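Local structure of HTH-type transcriptional regulator KdgR (1YSP) at residues I34-K39 with I52-P57; L58-I63 with E116-G121. The protein represses genes for the transport and breakdown of 2-keto-3-deoxygluconate by binding DNA, the present chain being its C-terminal, IclR-type domain. One frame throughout, in Å; residues are numbered along the deposited sequence.

Contact 1 of 2, residues I34-K39 with I52-P57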
loop_
_atom_site.group_PDB
_atom_site.type_symbol
_atom_site.label_atom_id
_atom_site.label_comp_id
_atom_site.label_asym_id
_atom_site.label_seq_id
_atom_site.Cartn_x
_atom_site.Cartn_y
_atom_site.Cartn_z
ATOM N N ILE A 34 -6.936 -4.928 5.136
ATOM C CA ILE A 34 -6.996 -4.408 3.757
ATOM C C ILE A 34 -7.768 -5.395 2.903
ATOM O O ILE A 34 -7.760 -6.585 3.168
ATOM C CB ILE A 34 -5.585 -4.095 3.138
ATOM C CG1 ILE A 34 -4.765 -5.387 2.912
ATOM C CG2 ILE A 34 -4.841 -3.118 4.047
ATOM C CD1 ILE A 34 -3.533 -5.238 1.887
ATOM N N VAL A 35 -8.414 -4.903 1.857
ATOM C CA VAL A 35 -9.036 -5.800 0.885
ATOM C C VAL A 35 -8.476 -5.464 -0.501
ATOM O O VAL A 35 -8.464 -4.321 -0.859
ATOM C CB VAL A 35 -10.622 -5.648 0.875
ATOM C CG1 VAL A 35 -11.043 -4.175 0.746
ATOM C CG2 VAL A 35 -11.212 -6.455 -0.277
ATOM N N TYR A 36 -8.000 -6.442 -1.262
ATOM C CA TYR A 36 -7.559 -6.125 -2.632
ATOM C C TYR A 36 -8.784 -5.944 -3.532
ATOM O O TYR A 36 -9.550 -6.866 -3.699
ATOM C CB TYR A 36 -6.598 -7.177 -3.181
ATOM C CG TYR A 36 -5.267 -7.189 -2.466
ATOM C CD1 TYR A 36 -4.531 -6.017 -2.308
ATOM C CD2 TYR A 36 -4.726 -8.372 -1.972
ATOM C CE1 TYR A 36 -3.311 -6.018 -1.659
ATOM C CE2 TYR A 36 -3.481 -8.371 -1.306
ATOM C CZ TYR A 36 -2.796 -7.194 -1.153
ATOM O OH TYR A 36 -1.577 -7.159 -0.498
ATOM N N ILE A 37 -8.978 -4.738 -4.054
ATOM C CA ILE A 37 -10.109 -4.455 -4.949
ATOM C C ILE A 37 -9.778 -4.553 -6.465
ATOM O O ILE A 37 -10.696 -4.804 -7.276
ATOM C CB ILE A 37 -10.819 -3.127 -4.578
ATOM C CG1 ILE A 37 -9.843 -1.931 -4.626
ATOM C CG2 ILE A 37 -11.448 -3.255 -3.163
ATOM C CD1 ILE A 37 -10.483 -0.551 -4.430
ATOM N N HIS A 38 -8.499 -4.379 -6.849
ATOM C CA HIS A 38 -8.052 -4.652 -8.239
ATOM C C HIS A 38 -6.648 -5.257 -8.259
ATOM O O HIS A 38 -5.896 -5.092 -7.311
ATOM C CB HIS A 38 -8.116 -3.392 -9.116
ATOM C CG HIS A 38 -8.168 -3.672 -10.597
ATOM N ND1 HIS A 38 -8.870 -4.729 -11.139
ATOM C CD2 HIS A 38 -7.647 -2.994 -11.648
ATOM C CE1 HIS A 38 -8.759 -4.701 -12.459
ATOM N NE2 HIS A 38 -8.019 -3.659 -12.796
ATOM N N LYS A 39 -6.310 -5.989 -9.321
ATOM C CA LYS A 39 -4.958 -6.534 -9.471
ATOM C C LYS A 39 -4.629 -6.628 -10.958
ATOM O O LYS A 39 -5.532 -6.924 -11.770
ATOM C CB LYS A 39 -4.912 -7.951 -8.856
ATOM C CG LYS A 39 -3.544 -8.474 -8.592
ATOM C CD LYS A 39 -3.518 -9.993 -8.183
ATOM C CE LYS A 39 -2.079 -10.524 -8.136
ATOM N NZ LYS A 39 -2.012 -11.999 -7.975
ATOM N N ILE A 52 -10.848 -8.137 -6.297
ATOM C CA ILE A 52 -10.052 -9.367 -6.209
ATOM C C ILE A 52 -10.240 -10.087 -4.844
ATOM O O ILE A 52 -10.108 -11.322 -4.745
ATOM C CB ILE A 52 -8.569 -9.130 -6.657
ATOM C CG1 ILE A 52 -8.460 -9.200 -8.186
ATOM C CG2 ILE A 52 -7.642 -10.190 -6.080
ATOM C CD1 ILE A 52 -9.071 -8.031 -8.976
ATOM N N GLY A 53 -10.577 -9.313 -3.814
ATOM C CA GLY A 53 -11.273 -9.841 -2.637
ATOM C C GLY A 53 -10.463 -10.526 -1.548
ATOM O O GLY A 53 -11.001 -10.838 -0.479
ATOM N N ARG A 54 -9.178 -10.759 -1.816
ATOM C CA ARG A 54 -8.237 -11.258 -0.811
ATOM C C ARG A 54 -8.139 -10.232 0.347
ATOM O O ARG A 54 -8.231 -9.019 0.111
ATOM C CB ARG A 54 -6.853 -11.498 -1.445
ATOM C CG ARG A 54 -6.814 -11.466 -3.013
ATOM C CD ARG A 54 -5.595 -12.207 -3.627
ATOM N NE ARG A 54 -4.352 -12.027 -2.858
ATOM C CZ ARG A 54 -3.237 -11.441 -3.304
ATOM N NH1 ARG A 54 -3.167 -10.959 -4.540
ATOM N NH2 ARG A 54 -2.179 -11.337 -2.503
ATOM N N ARG A 55 -7.966 -10.736 1.573
ATOM C CA ARG A 55 -7.901 -9.922 2.804
ATOM C C ARG A 55 -6.575 -10.095 3.605
ATOM O O ARG A 55 -6.084 -11.225 3.800
ATOM C CB ARG A 55 -9.111 -10.247 3.678
ATOM C CG ARG A 55 -9.534 -9.149 4.617
ATOM C CD ARG A 55 -10.478 -9.686 5.689
ATOM N NE ARG A 55 -11.822 -9.908 5.169
ATOM C CZ ARG A 55 -12.792 -10.564 5.810
ATOM N NH1 ARG A 55 -12.581 -11.063 7.027
ATOM N NH2 ARG A 55 -13.985 -10.718 5.234
ATOM N N ASN A 56 -5.994 -8.991 4.073
ATOM C CA ASN A 56 -4.652 -9.049 4.662
ATOM C C ASN A 56 -4.519 -8.076 5.833
ATOM O O ASN A 56 -5.306 -7.128 5.937
ATOM C CB ASN A 56 -3.541 -8.800 3.611
ATOM C CG ASN A 56 -3.084 -10.100 2.850
ATOM O OD1 ASN A 56 -2.330 -10.015 1.863
ATOM N ND2 ASN A 56 -3.498 -11.268 3.326
ATOM N N PRO A 57 -3.543 -8.316 6.736
ATOM C CA PRO A 57 -3.363 -7.400 7.883
ATOM C C PRO A 57 -3.008 -5.967 7.456
ATOM O O PRO A 57 -2.326 -5.756 6.430
ATOM C CB PRO A 57 -2.180 -8.014 8.638
ATOM C CG PRO A 57 -2.196 -9.473 8.254
ATOM C CD PRO A 57 -2.583 -9.435 6.780
#
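Ile34 and Asn56 exchange two backbone hydrogen bonds across the antiparallel pair they form. Ile34 N reaches Asn56 O at 2.9 Å, and Asn56 N returns to Ile34 O. Val35 and Arg55 make the next pair, which is non-hydrogen-bonded. Tyr36 N then binds Arg54 O at 2.9 Å. The carbonyl of Tyr36 takes two donors. Gly53 N lies at 2.7 Å from Tyr36 O, nearly in line with the C=O bond, and Ile52 N is farther off and tilted out of the carbonyl plane.

This pairing places 55-57 at one end of the six-stranded antiparallel sheet of the IclR C-terminal domain, which belongs to the GAF clan. On its other side, 33-40 pairs with strand 24-30. There Ile37 and His38 both face Leu26 in a classic beta bulge.

Among the side chains, Arg54 leans against the Tyr36 ring. Tyr36 CD2 stands over the centre of one guanidinium face, 3.7 Å from Arg54 CZ. The two planes are 54° apart, so this is no flat stack. The chain of Lys39 runs extended and crosses Arg54 at about a right angle. Lys39 NZ comes within 3.8 Å of Arg54 NH1, two like charges close together; the salt bridge of Lys39 NZ to Asp41 probably offsets the repulsion.

Van der Waals contact lies at both ends. Ile52 CD1 touches Lys39 N at 3.5 Å and His38 CA, while Ile52 CG1 meets Lys39 CB. With chi1 at 67°, Ile34 CG1 sits between its backbone N and carbonyl carbon and packs 3.7 Å from Asn56 CB.

Contact 2 of 2, residues L58-I63 with E116-G121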
loop_
_atom_site.group_PDB
_atom_site.type_symbol
_atom_site.label_atom_id
_atom_site.label_comp_id
_atom_site.label_asym_id
_atom_site.label_seq_id
_atom_site.Cartn_x
_atom_site.Cartn_y
_atom_site.Cartn_z
ATOM N N LEU A 58 -3.402 -5.003 8.266
ATOM C CA LEU A 58 -3.037 -3.604 8.033
ATOM C C LEU A 58 -1.531 -3.354 8.351
ATOM O O LEU A 58 -0.902 -2.459 7.805
ATOM C CB LEU A 58 -3.880 -2.731 8.963
ATOM C CG LEU A 58 -5.389 -2.574 8.649
ATOM C CD1 LEU A 58 -6.032 -1.785 9.758
ATOM C CD2 LEU A 58 -5.515 -1.780 7.330
ATOM N N TYR A 59 -0.982 -4.118 9.311
ATOM C CA TYR A 59 0.342 -3.728 9.887
ATOM C C TYR A 59 1.536 -4.345 9.131
ATOM O O TYR A 59 2.704 -3.940 9.343
ATOM C CB TYR A 59 0.408 -4.174 11.406
ATOM C CG TYR A 59 0.071 -5.634 11.625
ATOM C CD1 TYR A 59 1.071 -6.625 11.547
ATOM C CD2 TYR A 59 -1.256 -6.047 11.915
ATOM C CE1 TYR A 59 0.757 -8.005 11.709
ATOM C CE2 TYR A 59 -1.573 -7.415 12.106
ATOM C CZ TYR A 59 -0.593 -8.379 11.996
ATOM O OH TYR A 59 -0.943 -9.694 12.192
ATOM N N SER A 60 1.259 -5.316 8.259
ATOM C CA SER A 60 2.319 -6.076 7.544
ATOM C C SER A 60 2.262 -5.918 6.004
ATOM O O SER A 60 3.048 -6.604 5.274
ATOM C CB SER A 60 2.196 -7.567 7.848
ATOM O OG SER A 60 0.929 -8.077 7.420
ATOM N N THR A 61 1.334 -5.092 5.522
ATOM C CA THR A 61 1.166 -4.827 4.079
ATOM C C THR A 61 1.583 -3.390 3.768
ATOM O O THR A 61 1.398 -2.519 4.606
ATOM C CB THR A 61 -0.297 -5.061 3.599
ATOM O OG1 THR A 61 -1.216 -4.184 4.295
ATOM C CG2 THR A 61 -0.671 -6.509 3.807
ATOM N N ALA A 62 2.149 -3.130 2.581
ATOM C CA ALA A 62 2.507 -1.791 2.187
ATOM C C ALA A 62 1.211 -0.930 2.050
ATOM O O ALA A 62 1.179 0.217 2.460
ATOM C CB ALA A 62 3.360 -1.795 0.861
ATOM N N ILE A 63 0.173 -1.517 1.506
ATOM C CA ILE A 63 -1.136 -0.775 1.323
ATOM C C ILE A 63 -1.762 -0.445 2.691
ATOM O O ILE A 63 -2.332 0.639 2.912
ATOM C CB ILE A 63 -2.109 -1.616 0.431
ATOM C CG1 ILE A 63 -1.632 -1.591 -1.057
ATOM C CG2 ILE A 63 -3.576 -1.092 0.569
ATOM C CD1 ILE A 63 -2.296 -2.709 -1.922
ATOM N N GLU A 116 9.533 -8.064 3.370
ATOM C CA GLU A 116 9.418 -9.439 3.905
ATOM C C GLU A 116 8.797 -9.494 5.307
ATOM O O GLU A 116 9.281 -10.211 6.212
ATOM C CB GLU A 116 10.801 -10.129 3.901
ATOM C CG GLU A 116 11.446 -10.177 2.526
ATOM C CD GLU A 116 12.848 -10.855 2.592
ATOM O OE1 GLU A 116 13.842 -10.173 2.925
ATOM O OE2 GLU A 116 12.895 -12.050 2.296
ATOM N N GLU A 117 7.750 -8.686 5.489
ATOM C CA GLU A 117 6.976 -8.670 6.719
ATOM C C GLU A 117 5.818 -9.666 6.713
ATOM O O GLU A 117 5.404 -10.120 7.763
ATOM C CB GLU A 117 6.490 -7.233 6.990
ATOM C CG GLU A 117 7.632 -6.284 7.336
ATOM C CD GLU A 117 7.285 -4.846 7.091
ATOM O OE1 GLU A 117 6.279 -4.391 7.664
ATOM O OE2 GLU A 117 7.949 -4.204 6.259
ATOM N N GLN A 118 5.286 -10.008 5.534
ATOM C CA GLN A 118 4.251 -11.053 5.427
ATOM C C GLN A 118 4.816 -12.424 5.085
ATOM O O GLN A 118 4.370 -13.442 5.627
ATOM C CB GLN A 118 3.228 -10.709 4.339
ATOM C CG GLN A 118 2.281 -9.623 4.648
ATOM C CD GLN A 118 1.141 -9.604 3.635
ATOM O OE1 GLN A 118 0.023 -9.985 3.950
ATOM N NE2 GLN A 118 1.433 -9.173 2.411
ATOM N N GLU A 119 5.788 -12.442 4.184
ATOM C CA GLU A 119 6.296 -13.677 3.620
ATOM C C GLU A 119 7.753 -13.477 3.270
ATOM O O GLU A 119 8.128 -12.466 2.654
ATOM C CB GLU A 119 5.488 -14.019 2.365
ATOM C CG GLU A 119 5.523 -15.476 1.967
ATOM C CD GLU A 119 4.444 -15.806 0.953
ATOM O OE1 GLU A 119 4.687 -16.685 0.098
ATOM O OE2 GLU A 119 3.366 -15.170 1.004
ATOM N N GLU A 120 8.598 -14.410 3.685
ATOM C CA GLU A 120 9.997 -14.358 3.245
ATOM C C GLU A 120 10.042 -14.302 1.710
ATOM O O GLU A 120 9.230 -14.925 1.023
ATOM C CB GLU A 120 10.811 -15.553 3.780
ATOM C CG GLU A 120 10.934 -15.573 5.296
ATOM C CD GLU A 120 9.728 -16.191 6.013
ATOM O OE1 GLU A 120 8.659 -16.421 5.373
ATOM O OE2 GLU A 120 9.868 -16.465 7.240
ATOM N N GLY A 121 10.934 -13.478 1.189
ATOM C CA GLY A 121 11.120 -13.402 -0.248
ATOM C C GLY A 121 10.115 -12.542 -0.980
ATOM O O GLY A 121 10.192 -12.429 -2.213
HETATM O O HOH W 1 4.936 -5.588 9.670
#
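Ser60 and Gln118 form the tight part of this contact. Gln118 CG lies 3.2 Å from Ser60 O and 3.4 Å from Ser60 OG. Its chi1 of -73° sets CG anti to the carbonyl carbon, and the chain runs extended beyond it. The Gln118 side chain crosses that of Thr61 obliquely, with Gln118 CD 3.6 Å from Thr61 CG2. An alanine in place of Gln118 would probably leave a gap beside Ser60 and Thr61, where the CG and amide atoms now pack.

The Glu117 side is looser. Glu117 CB is 3.9 Å from Ser60 O, and no direct hydrogen bond joins the two segments. A water spans them instead. It donates to Tyr59 O at 2.8 Å and to Glu117 OE1 at 2.7 Å. Glu117 OE1 also has a salt bridge to Lys65, and Glu117 OE2 accepts from Asn115 N, so both carboxylate oxygens are held. Farther from 58-63, the turn closes on itself: Gly121 N binds Glu116 OE2 through the anti lone pair of that oxygen.

Thr61 is the N-cap of helix 62-69, its OG1 bonded to Gly64 N and to Pro57 O. The contact thus lays the loop between strands 112-115 and 123-130 against the start of this helix, which follows edge strand 55-57. Inside the helix, Ala62 and Ile63 pack on strand 123-130.

From the N terminus, the chain runs through strand 33-40, a break at 44-51 that is not modelled, and then strand 55-57. Contact 1 closes this short loop by joining the two strands. The chain enters 58-63 at once and passes through helices 62-69, 73-80 and 96-109 and strand 112-115 before contact 2 closes the longer loop. The two loops follow in series and neither nest nor cross. Contact 1 joins neighbouring strands at one end of the sheet. Contact 2 ties the turn at the other end to the residues leading into helix 62-69. They touch where Ile34 meets Leu58 and Thr61, and where Tyr36 meets Ile63.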